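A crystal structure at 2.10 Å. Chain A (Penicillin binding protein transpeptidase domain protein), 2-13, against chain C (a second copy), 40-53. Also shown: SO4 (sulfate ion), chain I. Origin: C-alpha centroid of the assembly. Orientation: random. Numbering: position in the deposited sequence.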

# COMPACT_ATOMS: atom_id res chain seq x y z
N LYS A 2 0.67 -24.75 -4.06
CA LYS A 2 -0.10 -23.57 -4.49
C LYS A 2 0.46 -22.85 -5.73
O LYS A 2 1.66 -22.92 -6.02
CB LYS A 2 -0.24 -22.56 -3.34
CG LYS A 2 -0.80 -23.10 -2.03
CD LYS A 2 -2.31 -23.30 -2.04
CE LYS A 2 -2.85 -23.60 -0.63
NZ LYS A 2 -2.09 -24.71 0.04
N ALA A 3 -0.43 -22.16 -6.44
CA ALA A 3 -0.05 -21.14 -7.40
C ALA A 3 -0.19 -19.78 -6.73
O ALA A 3 -1.14 -19.54 -5.98
CB ALA A 3 -0.93 -21.20 -8.65
N ILE A 4 0.77 -18.90 -7.00
CA ILE A 4 0.67 -17.51 -6.57
C ILE A 4 0.32 -16.65 -7.77
O ILE A 4 0.95 -16.75 -8.84
CB ILE A 4 2.00 -16.99 -5.97
CG1 ILE A 4 2.57 -17.97 -4.92
CG2 ILE A 4 1.82 -15.55 -5.45
CD1 ILE A 4 1.77 -18.07 -3.63
N TRP A 5 -0.69 -15.80 -7.59
CA TRP A 5 -1.09 -14.88 -8.64
C TRP A 5 -1.36 -13.47 -8.14
O TRP A 5 -1.67 -13.27 -6.97
CB TRP A 5 -2.26 -15.43 -9.44
CG TRP A 5 -3.56 -15.70 -8.72
CD1 TRP A 5 -3.88 -16.80 -7.96
CD2 TRP A 5 -4.76 -14.90 -8.76
NE1 TRP A 5 -5.19 -16.73 -7.53
CE2 TRP A 5 -5.74 -15.56 -8.00
CE3 TRP A 5 -5.08 -13.67 -9.37
CZ2 TRP A 5 -7.03 -15.04 -7.81
CZ3 TRP A 5 -6.38 -13.16 -9.21
CH2 TRP A 5 -7.33 -13.84 -8.43
N ALA A 6 -1.22 -12.50 -9.03
CA ALA A 6 -1.50 -11.12 -8.70
C ALA A 6 -2.65 -10.61 -9.53
O ALA A 6 -2.84 -11.01 -10.68
CB ALA A 6 -0.25 -10.24 -8.92
N ASP A 7 -3.43 -9.72 -8.91
CA ASP A 7 -4.50 -9.00 -9.57
C ASP A 7 -3.99 -7.56 -9.68
O ASP A 7 -4.06 -6.81 -8.71
CB ASP A 7 -5.76 -9.07 -8.70
CG ASP A 7 -6.97 -8.40 -9.34
OD1 ASP A 7 -6.81 -7.46 -10.16
OD2 ASP A 7 -8.10 -8.83 -9.02
N PRO A 8 -3.48 -7.16 -10.86
CA PRO A 8 -2.89 -5.83 -10.99
C PRO A 8 -3.85 -4.70 -10.62
O PRO A 8 -3.41 -3.71 -10.01
CB PRO A 8 -2.47 -5.76 -12.46
CG PRO A 8 -2.19 -7.20 -12.81
CD PRO A 8 -3.32 -7.93 -12.11
N LYS A 9 -5.13 -4.86 -10.94
CA LYS A 9 -6.15 -3.85 -10.63
C LYS A 9 -6.30 -3.62 -9.13
O LYS A 9 -6.43 -2.46 -8.68
CB LYS A 9 -7.50 -4.21 -11.25
CG LYS A 9 -8.41 -3.01 -11.40
CD LYS A 9 -9.87 -3.37 -11.36
CE LYS A 9 -10.71 -2.10 -11.35
NZ LYS A 9 -12.15 -2.41 -11.30
N GLU A 10 -6.28 -4.70 -8.35
CA GLU A 10 -6.31 -4.58 -6.89
C GLU A 10 -5.07 -3.87 -6.31
O GLU A 10 -5.19 -3.04 -5.40
CB GLU A 10 -6.56 -5.95 -6.24
CG GLU A 10 -8.00 -6.45 -6.43
CD GLU A 10 -8.26 -7.86 -5.91
OE1 GLU A 10 -7.29 -8.58 -5.58
OE2 GLU A 10 -9.46 -8.25 -5.85
N VAL A 11 -3.89 -4.17 -6.84
CA VAL A 11 -2.68 -3.49 -6.39
C VAL A 11 -2.82 -1.99 -6.62
O VAL A 11 -2.57 -1.19 -5.72
CB VAL A 11 -1.40 -4.01 -7.10
CG1 VAL A 11 -0.17 -3.28 -6.58
CG2 VAL A 11 -1.25 -5.51 -6.88
N HIS A 12 -3.26 -1.62 -7.82
CA HIS A 12 -3.48 -0.23 -8.17
C HIS A 12 -4.45 0.46 -7.20
O HIS A 12 -4.13 1.52 -6.67
CB HIS A 12 -3.93 -0.12 -9.62
CG HIS A 12 -4.23 1.28 -10.05
ND1 HIS A 12 -5.51 1.80 -10.08
CD2 HIS A 12 -3.42 2.27 -10.50
CE1 HIS A 12 -5.48 3.05 -10.50
NE2 HIS A 12 -4.22 3.36 -10.77
N ASP A 13 -5.60 -0.17 -6.94
CA ASP A 13 -6.65 0.40 -6.09
C ASP A 13 -6.22 0.56 -4.62
O ASP A 13 -6.83 1.32 -3.87
CB ASP A 13 -7.94 -0.45 -6.17
CG ASP A 13 -8.57 -0.46 -7.57
OD1 ASP A 13 -8.28 0.42 -8.41
OD2 ASP A 13 -9.40 -1.36 -7.84
N ARG C 40 5.99 -6.25 -14.09
CA ARG C 40 4.91 -7.18 -14.44
C ARG C 40 3.56 -6.72 -13.89
O ARG C 40 2.58 -6.72 -14.62
CB ARG C 40 5.23 -8.61 -13.99
CG ARG C 40 6.29 -9.30 -14.87
CD ARG C 40 5.79 -10.66 -15.38
NE ARG C 40 5.75 -11.62 -14.30
CZ ARG C 40 4.79 -12.51 -14.09
NH1 ARG C 40 3.73 -12.60 -14.88
NH2 ARG C 40 4.92 -13.31 -13.04
N ILE C 41 3.52 -6.32 -12.63
CA ILE C 41 2.30 -5.78 -12.02
C ILE C 41 1.83 -4.47 -12.70
O ILE C 41 0.63 -4.24 -12.86
CB ILE C 41 2.46 -5.63 -10.48
CG1 ILE C 41 2.48 -7.02 -9.82
CG2 ILE C 41 1.34 -4.80 -9.89
CD1 ILE C 41 2.97 -7.07 -8.37
N ASN C 42 2.78 -3.64 -13.12
CA ASN C 42 2.46 -2.36 -13.75
C ASN C 42 2.15 -2.42 -15.24
O ASN C 42 1.67 -1.45 -15.80
CB ASN C 42 3.57 -1.34 -13.49
CG ASN C 42 3.61 -0.90 -12.03
OD1 ASN C 42 2.63 -1.06 -11.30
ND2 ASN C 42 4.75 -0.35 -11.61
N ALA C 43 2.43 -3.57 -15.86
CA ALA C 43 2.26 -3.76 -17.30
C ALA C 43 0.88 -3.34 -17.82
O ALA C 43 0.80 -2.55 -18.75
CB ALA C 43 2.59 -5.20 -17.71
N ASN C 44 -0.17 -3.90 -17.22
CA ASN C 44 -1.55 -3.48 -17.47
C ASN C 44 -2.24 -3.33 -16.12
O ASN C 44 -2.52 -4.32 -15.47
CB ASN C 44 -2.34 -4.50 -18.31
CG ASN C 44 -1.56 -5.03 -19.49
OD1 ASN C 44 -0.73 -5.94 -19.36
ND2 ASN C 44 -1.85 -4.48 -20.67
N PRO C 45 -2.48 -2.08 -15.69
CA PRO C 45 -3.01 -1.84 -14.34
C PRO C 45 -4.48 -2.22 -14.21
O PRO C 45 -5.01 -2.27 -13.10
CB PRO C 45 -2.83 -0.33 -14.15
CG PRO C 45 -1.83 0.09 -15.21
CD PRO C 45 -2.08 -0.82 -16.35
N LYS C 46 -5.14 -2.48 -15.34
CA LYS C 46 -6.53 -2.90 -15.34
C LYS C 46 -6.65 -4.42 -15.52
O LYS C 46 -7.74 -4.98 -15.41
CB LYS C 46 -7.33 -2.12 -16.38
CG LYS C 46 -7.66 -0.71 -15.89
CD LYS C 46 -7.96 0.30 -16.98
CE LYS C 46 -8.38 1.62 -16.34
NZ LYS C 46 -8.23 2.79 -17.26
N GLY C 47 -5.52 -5.07 -15.76
CA GLY C 47 -5.47 -6.52 -15.80
C GLY C 47 -5.91 -7.13 -14.48
O GLY C 47 -5.74 -6.52 -13.41
N ARG C 48 -6.47 -8.34 -14.53
CA ARG C 48 -7.09 -8.95 -13.34
C ARG C 48 -6.40 -10.21 -12.76
O ARG C 48 -6.69 -10.61 -11.64
CB ARG C 48 -8.58 -9.23 -13.60
CG ARG C 48 -9.41 -8.02 -14.04
CD ARG C 48 -9.28 -6.79 -13.12
NE ARG C 48 -9.41 -7.14 -11.70
CZ ARG C 48 -10.57 -7.32 -11.07
NH1 ARG C 48 -11.73 -7.16 -11.73
NH2 ARG C 48 -10.58 -7.66 -9.79
N PHE C 49 -5.51 -10.81 -13.54
CA PHE C 49 -4.90 -12.09 -13.20
C PHE C 49 -3.59 -12.26 -13.96
O PHE C 49 -3.59 -12.33 -15.20
CB PHE C 49 -5.85 -13.26 -13.54
CG PHE C 49 -5.37 -14.61 -13.04
CD1 PHE C 49 -4.25 -15.23 -13.59
CD2 PHE C 49 -6.06 -15.26 -12.00
CE1 PHE C 49 -3.82 -16.47 -13.13
CE2 PHE C 49 -5.63 -16.50 -11.52
CZ PHE C 49 -4.51 -17.12 -12.09
N ILE C 50 -2.48 -12.32 -13.24
CA ILE C 50 -1.22 -12.81 -13.79
C ILE C 50 -0.61 -13.82 -12.82
O ILE C 50 -0.64 -13.61 -11.60
CB ILE C 50 -0.20 -11.67 -14.11
CG1 ILE C 50 0.26 -10.93 -12.85
CG2 ILE C 50 -0.77 -10.67 -15.14
CD1 ILE C 50 1.41 -9.94 -13.11
N TYR C 51 -0.05 -14.92 -13.35
CA TYR C 51 0.67 -15.88 -12.50
C TYR C 51 1.99 -15.29 -12.03
O TYR C 51 2.70 -14.64 -12.81
CB TYR C 51 0.91 -17.20 -13.24
CG TYR C 51 -0.26 -18.18 -13.23
CD1 TYR C 51 -0.73 -18.73 -12.03
CD2 TYR C 51 -0.88 -18.57 -14.42
CE1 TYR C 51 -1.80 -19.63 -12.01
CE2 TYR C 51 -1.94 -19.48 -14.42
CZ TYR C 51 -2.40 -20.00 -13.21
OH TYR C 51 -3.46 -20.90 -13.19
N LEU C 52 2.32 -15.51 -10.76
CA LEU C 52 3.63 -15.12 -10.22
C LEU C 52 4.55 -16.34 -10.03
O LEU C 52 5.76 -16.28 -10.30
CB LEU C 52 3.47 -14.36 -8.90
CG LEU C 52 2.81 -12.97 -8.93
CD1 LEU C 52 2.98 -12.29 -7.56
CD2 LEU C 52 3.37 -12.07 -10.04
N ALA C 53 3.99 -17.44 -9.55
CA ALA C 53 4.75 -18.66 -9.34
C ALA C 53 3.82 -19.85 -9.34
O ALA C 53 2.66 -19.74 -8.95
CB ALA C 53 5.53 -18.61 -8.00
S SO4 I . 3.85 2.62 -8.73
O1 SO4 I . 2.93 2.41 -9.85
O2 SO4 I . 3.11 2.54 -7.46
O3 SO4 I . 4.92 1.61 -8.78
O4 SO4 I . 4.47 3.93 -8.90
O HOH W 1 -1.01 -2.42 -11.36

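Strand 2-6 of chain A and strand 50-53 of chain C run antiparallel across the boundary between the two copies, their N-to-C directions 131° apart. The ladder opens with I4(A) N donating to A53(C) O (2.8 Å). I4(A) O then accepts from both L52(C) N (2.7 Å) and A53(C) N (3.2 Å), the mark of a beta bulge, where the register slips by one residue. Regular pairing resumes at A6(A), whose N donates to I50(C) O and whose O accepts from I50(C) N, each at 2.9 Å. Past this end of the ladder, chain A continues into a helix, while chain C approaches its strand from a type I turn, N44(C) to G47(C). K9(A) N lies in the first turn, where no preceding helix carbonyl is placed to accept from it, and it donates to G47(C) O (3.0 Å).

Side chains sort by sheet face. I4(A), A6(A), I50(C) and A53(C) share one face; the small methyl of A6(A) lets its CB lie 4.0 Å from I50(C) CG1 and 4.1 Å from L52(C) CD1. Nearby, V11(A) CG1 meets I41(C) CG2 at 3.9 Å, extending the apolar contact to the helices. W5(A) and Y51(C) occupy the other face. There the five-membered ring of W5(A) forms an offset stack with the F49(C) ring, centroids 4.4 Å apart and planes at 19°, while W5(A) CB sits over the F49(C) ring in a CH-pi contact.

D7(A) does two jobs. As N-cap, its OD1 accepts a weak bond from E10(A) N (3.3 Å); toward chain C, its carboxylate meets the R48(C) guanidinium in a two-pronged salt bridge, NE to OD1 at 3.0 Å and NH2 to OD2 at 2.8 Å. P8(A) suits the helix's first turn because it needs no amide hydrogen there. A water donates to P8(A) O (3.0 Å) and I41(C) O (2.9 Å), joining the chains.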